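Local atomic coordinates of octenoyl-CoA reductase/carboxylase (Streptomyces sp., PDB entry 4A0S), a protein that catalyses the reductive carboxylation of 2-octenoyl-CoA with NADPH, supplying an extender unit for polyketide biosynthesis. Residues A[1-6]-A[174-179]; A[55-60]-A[64-69]. All blocks are in the same frame, centred on the assembly; numbering follows the deposited sequence.

Contact 1 (A[1-6]-A[174-179])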
ATOM      1  N   SER A   1     -27.663 -33.161  27.620  1.00 28.17           N
ATOM      2  CA  SER A   1     -28.840 -33.213  26.709  1.00 28.35           C
ATOM      3  C   SER A   1     -28.578 -34.111  25.498  1.00 28.06           C
ATOM      4  O   SER A   1     -27.427 -34.417  25.174  1.00 27.76           O
ATOM      5  CB  SER A   1     -29.185 -31.810  26.234  1.00 26.91           C
ATOM      6  OG  SER A   1     -28.199 -31.341  25.332  1.00 26.27           O
ATOM      7  N   SER A   2     -29.650 -34.532  24.828  1.00 28.47           N
ATOM      8  CA  SER A   2     -29.504 -35.355  23.629  1.00 28.11           C
ATOM      9  C   SER A   2     -28.620 -34.650  22.592  1.00 26.50           C
ATOM     10  O   SER A   2     -27.826 -35.296  21.919  1.00 26.37           O
ATOM     11  CB  SER A   2     -30.860 -35.766  23.046  1.00 29.32           C
ATOM     12  OG  SER A   2     -31.626 -34.637  22.684  1.00 30.02           O
ATOM     13  N   LEU A   3     -28.731 -33.331  22.490  1.00 25.17           N
ATOM     14  CA  LEU A   3     -27.868 -32.599  21.563  1.00 24.02           C
ATOM     15  C   LEU A   3     -26.397 -32.648  21.956  1.00 23.52           C
ATOM     16  O   LEU A   3     -25.533 -32.870  21.101  1.00 24.10           O
ATOM     17  CB  LEU A   3     -28.334 -31.158  21.379  1.00 23.05           C
ATOM     18  CG  LEU A   3     -27.552 -30.296  20.376  1.00 21.72           C
ATOM     19  CD1 LEU A   3     -27.428 -30.940  18.994  1.00 22.19           C
ATOM     20  CD2 LEU A   3     -28.187 -28.898  20.292  1.00 20.27           C
ATOM     21  N   SER A   4     -26.096 -32.435  23.229  1.00 23.51           N
ATOM     22  CA  SER A   4     -24.689 -32.461  23.640  1.00 23.83           C
ATOM     23  C   SER A   4     -24.128 -33.871  23.525  1.00 24.60           C
ATOM     24  O   SER A   4     -22.983 -34.040  23.137  1.00 24.48           O
ATOM     25  CB  SER A   4     -24.484 -31.894  25.047  1.00 23.21           C
ATOM     26  OG  SER A   4     -25.096 -32.713  26.025  1.00 26.27           O
ATOM     27  N   ARG A   5     -24.947 -34.875  23.843  1.00 26.48           N
ATOM     28  CA  ARG A   5     -24.543 -36.278  23.702  1.00 27.89           C
ATOM     29  C   ARG A   5     -24.239 -36.593  22.237  1.00 27.85           C
ATOM     30  O   ARG A   5     -23.203 -37.175  21.938  1.00 28.55           O
ATOM     31  CB  ARG A   5     -25.607 -37.230  24.258  1.00 29.62           C
ATOM     32  CG  ARG A   5     -25.726 -37.209  25.787  1.00 32.70           C
ATOM     33  CD  ARG A   5     -26.812 -38.157  26.317  1.00 39.12           C
ATOM     34  NE  ARG A   5     -27.774 -37.407  27.131  1.00 42.66           N
ATOM     35  CZ  ARG A   5     -29.062 -37.244  26.827  1.00 44.60           C
ATOM     36  NH1 ARG A   5     -29.579 -37.820  25.745  1.00 44.92           N
ATOM     37  NH2 ARG A   5     -29.848 -36.523  27.626  1.00 45.71           N
ATOM     38  N   ALA A   6     -25.130 -36.190  21.332  1.00 27.48           N
ATOM     39  CA  ALA A   6     -24.922 -36.377  19.891  1.00 27.85           C
ATOM     40  C   ALA A   6     -23.590 -35.771  19.439  1.00 27.12           C
ATOM     41  O   ALA A   6     -22.797 -36.428  18.770  1.00 27.83           O
ATOM     42  CB  ALA A   6     -26.078 -35.767  19.093  1.00 27.82           C
ATOM     43  N   ALA A 174     -19.058 -21.285  27.294  1.00 18.09           N
ATOM     44  CA  ALA A 174     -20.367 -21.849  27.554  1.00 18.51           C
ATOM     45  C   ALA A 174     -20.404 -23.118  26.754  1.00 18.64           C
ATOM     46  O   ALA A 174     -19.497 -23.378  25.973  1.00 19.19           O
ATOM     47  CB  ALA A 174     -21.452 -20.899  27.057  1.00 17.97           C
ATOM     48  N   GLU A 175     -21.466 -23.886  26.917  1.00 18.55           N
ATOM     49  CA  GLU A 175     -21.600 -25.128  26.192  1.00 19.25           C
ATOM     50  C   GLU A 175     -22.062 -24.853  24.769  1.00 18.54           C
ATOM     51  O   GLU A 175     -21.830 -25.657  23.884  1.00 18.97           O
ATOM     52  CB  GLU A 175     -22.559 -26.057  26.915  1.00 19.90           C
ATOM     53  CG  GLU A 175     -22.011 -26.518  28.270  1.00 21.13           C
ATOM     54  CD  GLU A 175     -22.609 -27.839  28.723  1.00 24.48           C
ATOM     55  OE1 GLU A 175     -23.813 -28.053  28.524  1.00 24.21           O
ATOM     56  OE2 GLU A 175     -21.866 -28.678  29.270  1.00 26.79           O
ATOM     57  N   TYR A 176     -22.693 -23.708  24.559  1.00 18.13           N
ATOM     58  CA  TYR A 176     -23.072 -23.299  23.217  1.00 17.82           C
ATOM     59  C   TYR A 176     -22.693 -21.877  23.029  1.00 17.47           C
ATOM     60  O   TYR A 176     -22.642 -21.108  23.986  1.00 17.61           O
ATOM     61  CB  TYR A 176     -24.582 -23.433  22.986  1.00 18.05           C
ATOM     62  CG  TYR A 176     -25.045 -24.851  23.048  1.00 19.09           C
ATOM     63  CD1 TYR A 176     -25.441 -25.404  24.261  1.00 20.47           C
ATOM     64  CD2 TYR A 176     -25.092 -25.650  21.904  1.00 19.09           C
ATOM     65  CE1 TYR A 176     -25.865 -26.700  24.350  1.00 20.31           C
ATOM     66  CE2 TYR A 176     -25.505 -26.977  21.986  1.00 19.92           C
ATOM     67  CZ  TYR A 176     -25.894 -27.484  23.230  1.00 20.87           C
ATOM     68  OH  TYR A 176     -26.309 -28.783  23.394  1.00 22.05           O
ATOM     69  N   GLY A 177     -22.467 -21.519  21.772  1.00 17.22           N
ATOM     70  CA  GLY A 177     -22.135 -20.154  21.399  1.00 16.98           C
ATOM     71  C   GLY A 177     -23.016 -19.843  20.210  1.00 16.90           C
ATOM     72  O   GLY A 177     -23.347 -20.735  19.418  1.00 16.94           O
ATOM     73  N   VAL A 178     -23.426 -18.585  20.109  1.00 16.83           N
ATOM     74  CA  VAL A 178     -24.161 -18.113  18.943  1.00 16.76           C
ATOM     75  C   VAL A 178     -23.226 -17.172  18.197  1.00 16.50           C
ATOM     76  O   VAL A 178     -22.677 -16.216  18.762  1.00 16.45           O
ATOM     77  CB  VAL A 178     -25.474 -17.406  19.318  1.00 16.94           C
ATOM     78  CG1 VAL A 178     -26.107 -16.740  18.087  1.00 16.88           C
ATOM     79  CG2 VAL A 178     -26.446 -18.403  19.946  1.00 17.23           C
ATOM     80  N   VAL A 179     -23.012 -17.478  16.927  1.00 16.38           N
ATOM     81  CA  VAL A 179     -22.045 -16.727  16.160  1.00 16.16           C
ATOM     82  C   VAL A 179     -22.621 -16.391  14.814  1.00 16.13           C
ATOM     83  O   VAL A 179     -23.469 -17.105  14.308  1.00 16.26           O
ATOM     84  CB  VAL A 179     -20.735 -17.525  15.970  1.00 16.06           C
ATOM     85  CG1 VAL A 179     -20.252 -18.073  17.303  1.00 16.16           C
ATOM     86  CG2 VAL A 179     -20.908 -18.694  14.978  1.00 16.12           C
TER
HETATM   87  O   HOH W   1     -26.819 -29.473  26.097  1.00  2.66           O
HETATM   88  O   HOH W   2     -24.814 -30.450  27.756  1.00  9.19           O
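Ser1 faces the phenol end of Tyr176, its OG 3.7 Å from Tyr176 OH. A water lies in the plane of the tyrosine ring, at its edge, 2.8 Å from Tyr176 OH; its link to Ser1 OG is too short to be trusted, so this bridge remains doubtful. Ser1 OG also accepts from the backbone, Ser4 N donating to it over 3.2 Å in a nearly straight bond (165°). Leu3 supplies the apolar part of the contact. With CG trans to the backbone nitrogen (chi1 -177°), its branch leans out to the tyrosine, bringing Leu3 CG to 3.6 Å from Tyr176 OH, while Leu3 CD2 approaches Tyr176 CE2 at 3.7 Å, obliquely to the ring. Ser4 follows one residue on, its CB 4.0 Å from Tyr176 OH. Its hydroxyl takes part in a second, better defined water bridge: the water lies 2.9 Å from Ser4 OG and donates to Glu175 OE1 at 2.7 Å. Behind its hydroxyl, Tyr176 is packed against Leu66 and Ala68 of strand 64-73. A phenylalanine in place of Tyr176 would probably leave the first water without its phenolic partner and open a gap beside Leu3 CG and Ser4 CB. No direct hydrogen bond joins the two segments; Leu3 packing and the Ser4-Glu175 water connect them. The serine hydroxyl receiving the NH three residues on is an ST motif, here at the start of helix 2-8, which packs through Leu3 on Tyr176 and Val122, side chains of two strands of the mixed beta-sheet in the GroES-like domain.

Contact 2 (A[55-60]-A[64-69])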
ATOM      1  N   VAL A  55     -28.296 -20.320  31.193  1.00 23.61           N
ATOM      2  CA  VAL A  55     -28.826 -19.100  30.640  1.00 23.19           C
ATOM      3  C   VAL A  55     -29.763 -19.499  29.507  1.00 23.15           C
ATOM      4  O   VAL A  55     -29.601 -20.570  28.921  1.00 22.77           O
ATOM      5  CB  VAL A  55     -27.709 -18.144  30.109  1.00 22.25           C
ATOM      6  CG1 VAL A  55     -26.807 -17.663  31.236  1.00 22.11           C
ATOM      7  CG2 VAL A  55     -26.905 -18.826  29.030  1.00 20.67           C
ATOM      8  N   PRO A  56     -30.747 -18.648  29.191  1.00 23.64           N
ATOM      9  CA  PRO A  56     -31.675 -18.994  28.120  1.00 23.51           C
ATOM     10  C   PRO A  56     -30.958 -19.147  26.792  1.00 22.47           C
ATOM     11  O   PRO A  56     -30.108 -18.324  26.451  1.00 21.50           O
ATOM     12  CB  PRO A  56     -32.600 -17.781  28.069  1.00 24.37           C
ATOM     13  CG  PRO A  56     -32.587 -17.267  29.483  1.00 25.50           C
ATOM     14  CD  PRO A  56     -31.160 -17.424  29.903  1.00 24.11           C
ATOM     15  N   MET A  57     -31.294 -20.203  26.058  1.00 22.48           N
ATOM     16  CA  MET A  57     -30.869 -20.340  24.669  1.00 21.19           C
ATOM     17  C   MET A  57     -31.569 -19.274  23.816  1.00 20.82           C
ATOM     18  O   MET A  57     -32.797 -19.271  23.759  1.00 21.40           O
ATOM     19  CB  MET A  57     -31.257 -21.716  24.148  1.00 21.37           C
ATOM     20  CG  MET A  57     -30.931 -21.942  22.693  1.00 20.29           C
ATOM     21  SD  MET A  57     -29.148 -21.901  22.384  1.00 20.13           S
ATOM     22  CE  MET A  57     -28.624 -23.459  23.073  1.00 18.56           C
ATOM     23  N   PRO A  58     -30.802 -18.393  23.137  1.00 19.85           N
ATOM     24  CA  PRO A  58     -31.488 -17.405  22.299  1.00 19.74           C
ATOM     25  C   PRO A  58     -31.960 -18.010  20.994  1.00 19.34           C
ATOM     26  O   PRO A  58     -31.531 -19.106  20.621  1.00 19.36           O
ATOM     27  CB  PRO A  58     -30.395 -16.374  22.015  1.00 18.89           C
ATOM     28  CG  PRO A  58     -29.150 -17.174  21.997  1.00 18.57           C
ATOM     29  CD  PRO A  58     -29.337 -18.217  23.077  1.00 19.16           C
ATOM     30  N   GLU A  59     -32.856 -17.300  20.326  1.00 19.33           N
ATOM     31  CA  GLU A  59     -33.264 -17.649  18.991  1.00 19.33           C
ATOM     32  C   GLU A  59     -32.138 -17.293  18.022  1.00 18.31           C
ATOM     33  O   GLU A  59     -31.475 -16.244  18.141  1.00 17.70           O
ATOM     34  CB  GLU A  59     -34.549 -16.926  18.644  1.00 20.13           C
ATOM     35  CG  GLU A  59     -35.094 -17.182  17.254  1.00 21.76           C
ATOM     36  CD  GLU A  59     -36.306 -16.317  16.944  1.00 25.21           C
ATOM     37  OE1 GLU A  59     -36.570 -15.345  17.690  1.00 24.00           O
ATOM     38  OE2 GLU A  59     -36.995 -16.612  15.944  1.00 26.17           O
ATOM     39  N   LEU A  60     -31.906 -18.204  17.092  1.00 17.62           N
ATOM     40  CA  LEU A  60     -30.851 -18.047  16.113  1.00 17.06           C
ATOM     41  C   LEU A  60     -31.288 -17.119  14.974  1.00 16.58           C
ATOM     42  O   LEU A  60     -32.340 -17.296  14.387  1.00 16.50           O
ATOM     43  CB  LEU A  60     -30.521 -19.424  15.565  1.00 17.29           C
ATOM     44  CG  LEU A  60     -29.100 -19.723  15.133  1.00 17.26           C
ATOM     45  CD1 LEU A  60     -28.106 -19.446  16.277  1.00 17.53           C
ATOM     46  CD2 LEU A  60     -29.098 -21.161  14.698  1.00 16.26           C
ATOM     47  N   GLU A  64     -26.813 -16.677  11.533  1.00 14.29           N
ATOM     48  CA  GLU A  64     -26.072 -17.170  12.683  1.00 14.22           C
ATOM     49  C   GLU A  64     -25.991 -18.671  12.737  1.00 14.34           C
ATOM     50  O   GLU A  64     -26.777 -19.373  12.114  1.00 14.56           O
ATOM     51  CB  GLU A  64     -26.698 -16.669  13.966  1.00 14.38           C
ATOM     52  CG  GLU A  64     -26.300 -15.261  14.318  1.00 14.28           C
ATOM     53  CD  GLU A  64     -27.148 -14.700  15.439  1.00 15.12           C
ATOM     54  OE1 GLU A  64     -28.003 -15.434  15.977  1.00 15.76           O
ATOM     55  OE2 GLU A  64     -26.978 -13.514  15.783  1.00 17.29           O
ATOM     56  N   VAL A  65     -25.048 -19.152  13.537  1.00 14.26           N
ATOM     57  CA  VAL A  65     -24.828 -20.564  13.695  1.00 14.42           C
ATOM     58  C   VAL A  65     -24.735 -20.834  15.175  1.00 14.54           C
ATOM     59  O   VAL A  65     -24.134 -20.060  15.912  1.00 14.39           O
ATOM     60  CB  VAL A  65     -23.528 -20.991  12.991  1.00 14.27           C
ATOM     61  CG1 VAL A  65     -23.243 -22.419  13.250  1.00 14.50           C
ATOM     62  CG2 VAL A  65     -23.645 -20.748  11.473  1.00 14.24           C
ATOM     63  N   LEU A  66     -25.391 -21.907  15.607  1.00 14.88           N
ATOM     64  CA  LEU A  66     -25.301 -22.299  16.990  1.00 15.08           C
ATOM     65  C   LEU A  66     -24.216 -23.328  17.013  1.00 15.10           C
ATOM     66  O   LEU A  66     -24.290 -24.319  16.302  1.00 15.27           O
ATOM     67  CB  LEU A  66     -26.610 -22.887  17.471  1.00 15.54           C
ATOM     68  CG  LEU A  66     -26.624 -23.307  18.935  1.00 15.86           C
ATOM     69  CD1 LEU A  66     -26.439 -22.105  19.889  1.00 15.74           C
ATOM     70  CD2 LEU A  66     -27.961 -23.985  19.140  1.00 16.39           C
ATOM     71  N   VAL A  67     -23.209 -23.082  17.831  1.00 14.97           N
ATOM     72  CA  VAL A  67     -22.073 -23.970  17.942  1.00 15.02           C
ATOM     73  C   VAL A  67     -22.159 -24.631  19.305  1.00 15.37           C
ATOM     74  O   VAL A  67     -22.374 -23.934  20.288  1.00 15.40           O
ATOM     75  CB  VAL A  67     -20.753 -23.160  17.862  1.00 14.68           C
ATOM     76  CG1 VAL A  67     -19.532 -24.037  18.136  1.00 14.79           C
ATOM     77  CG2 VAL A  67     -20.644 -22.482  16.514  1.00 14.40           C
ATOM     78  N   ALA A  68     -22.037 -25.964  19.344  1.00 15.71           N
ATOM     79  CA  ALA A  68     -21.804 -26.678  20.600  1.00 16.09           C
ATOM     80  C   ALA A  68     -20.334 -26.446  20.857  1.00 15.88           C
ATOM     81  O   ALA A  68     -19.492 -26.978  20.148  1.00 15.83           O
ATOM     82  CB  ALA A  68     -22.089 -28.180  20.458  1.00 16.75           C
ATOM     83  N   VAL A  69     -20.033 -25.622  21.848  1.00 15.80           N
ATOM     84  CA  VAL A  69     -18.670 -25.200  22.090  1.00 15.61           C
ATOM     85  C   VAL A  69     -17.896 -26.285  22.833  1.00 15.99           C
ATOM     86  O   VAL A  69     -18.238 -26.655  23.958  1.00 16.36           O
ATOM     87  CB  VAL A  69     -18.624 -23.900  22.893  1.00 15.47           C
ATOM     88  CG1 VAL A  69     -17.182 -23.482  23.135  1.00 15.35           C
ATOM     89  CG2 VAL A  69     -19.388 -22.801  22.171  1.00 15.17           C
TER
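Leu60 and Glu64 bring the two backbones nearest, with CA atoms 5.9 Å apart, and from there the segments diverge without any hydrogen bond between them. The gap is filled by side chains, above all Leu60. Its CD1 lies against the peptide joining Val65 and Leu66, 3.7 Å from Leu66 N, and also meets Leu66 CB at 3.9 Å. Leu60 CG sits 3.8 Å from Glu64 O, so the leucine's branch covers the backbone at the start of the strand. Glu64 crosses Leu60 obliquely: its CB touches Leu60 CD1 at 3.9 Å, and the chain then runs out extended to place OE1 3.8 Å from Leu60 C. The carboxylate is gripped from two quarters, OE1 accepting from Ala61 N and OE2 forming a salt bridge with Arg105. That arginine also donates to Glu59 O, and thus ties the turn to the strand from outside; its charge would be expected to favour the ionised carboxylate. Farther back, Met57 and Leu66 meet tip to tip. Bends at chi2 (64°) and chi3 (74°) fold the methionine so that SD lies 3.7 Å from Leu66 CD1, while Met57 CE rests 4.0 Å from Leu66 CD2. Met57 also touches Tyr25 and Tyr176, which extends this apolar patch to strands 24-31 and 176-180. Together these contacts brace a connection between two sheets, from strand 54-56 of the antiparallel one into strand 64-73 of the mixed one, in the GroES-like fold found in the zinc-type alcohol dehydrogenase family.

In the fold
Contacts 1 and 2 have centres about 8 Å apart and share one sheet, in which strands 64-73 and 176-180 are antiparallel neighbours. Probable backbone hydrogen bonds tie them together, from Val65 N to Val179 O at 2.7 Å and from Val69 N to Glu175 O, also at 2.7 Å. Tyr176 is common to the surroundings of both, so one apolar patch runs from segment 55-60 to the N-terminal helix. Val122 of strand 117-124 borders both contacts. Both lie away from the annotated NADP and acyl-CoA sites, their centres about 22 Å (contact 1) and 21 Å (contact 2) from the centre of the chain.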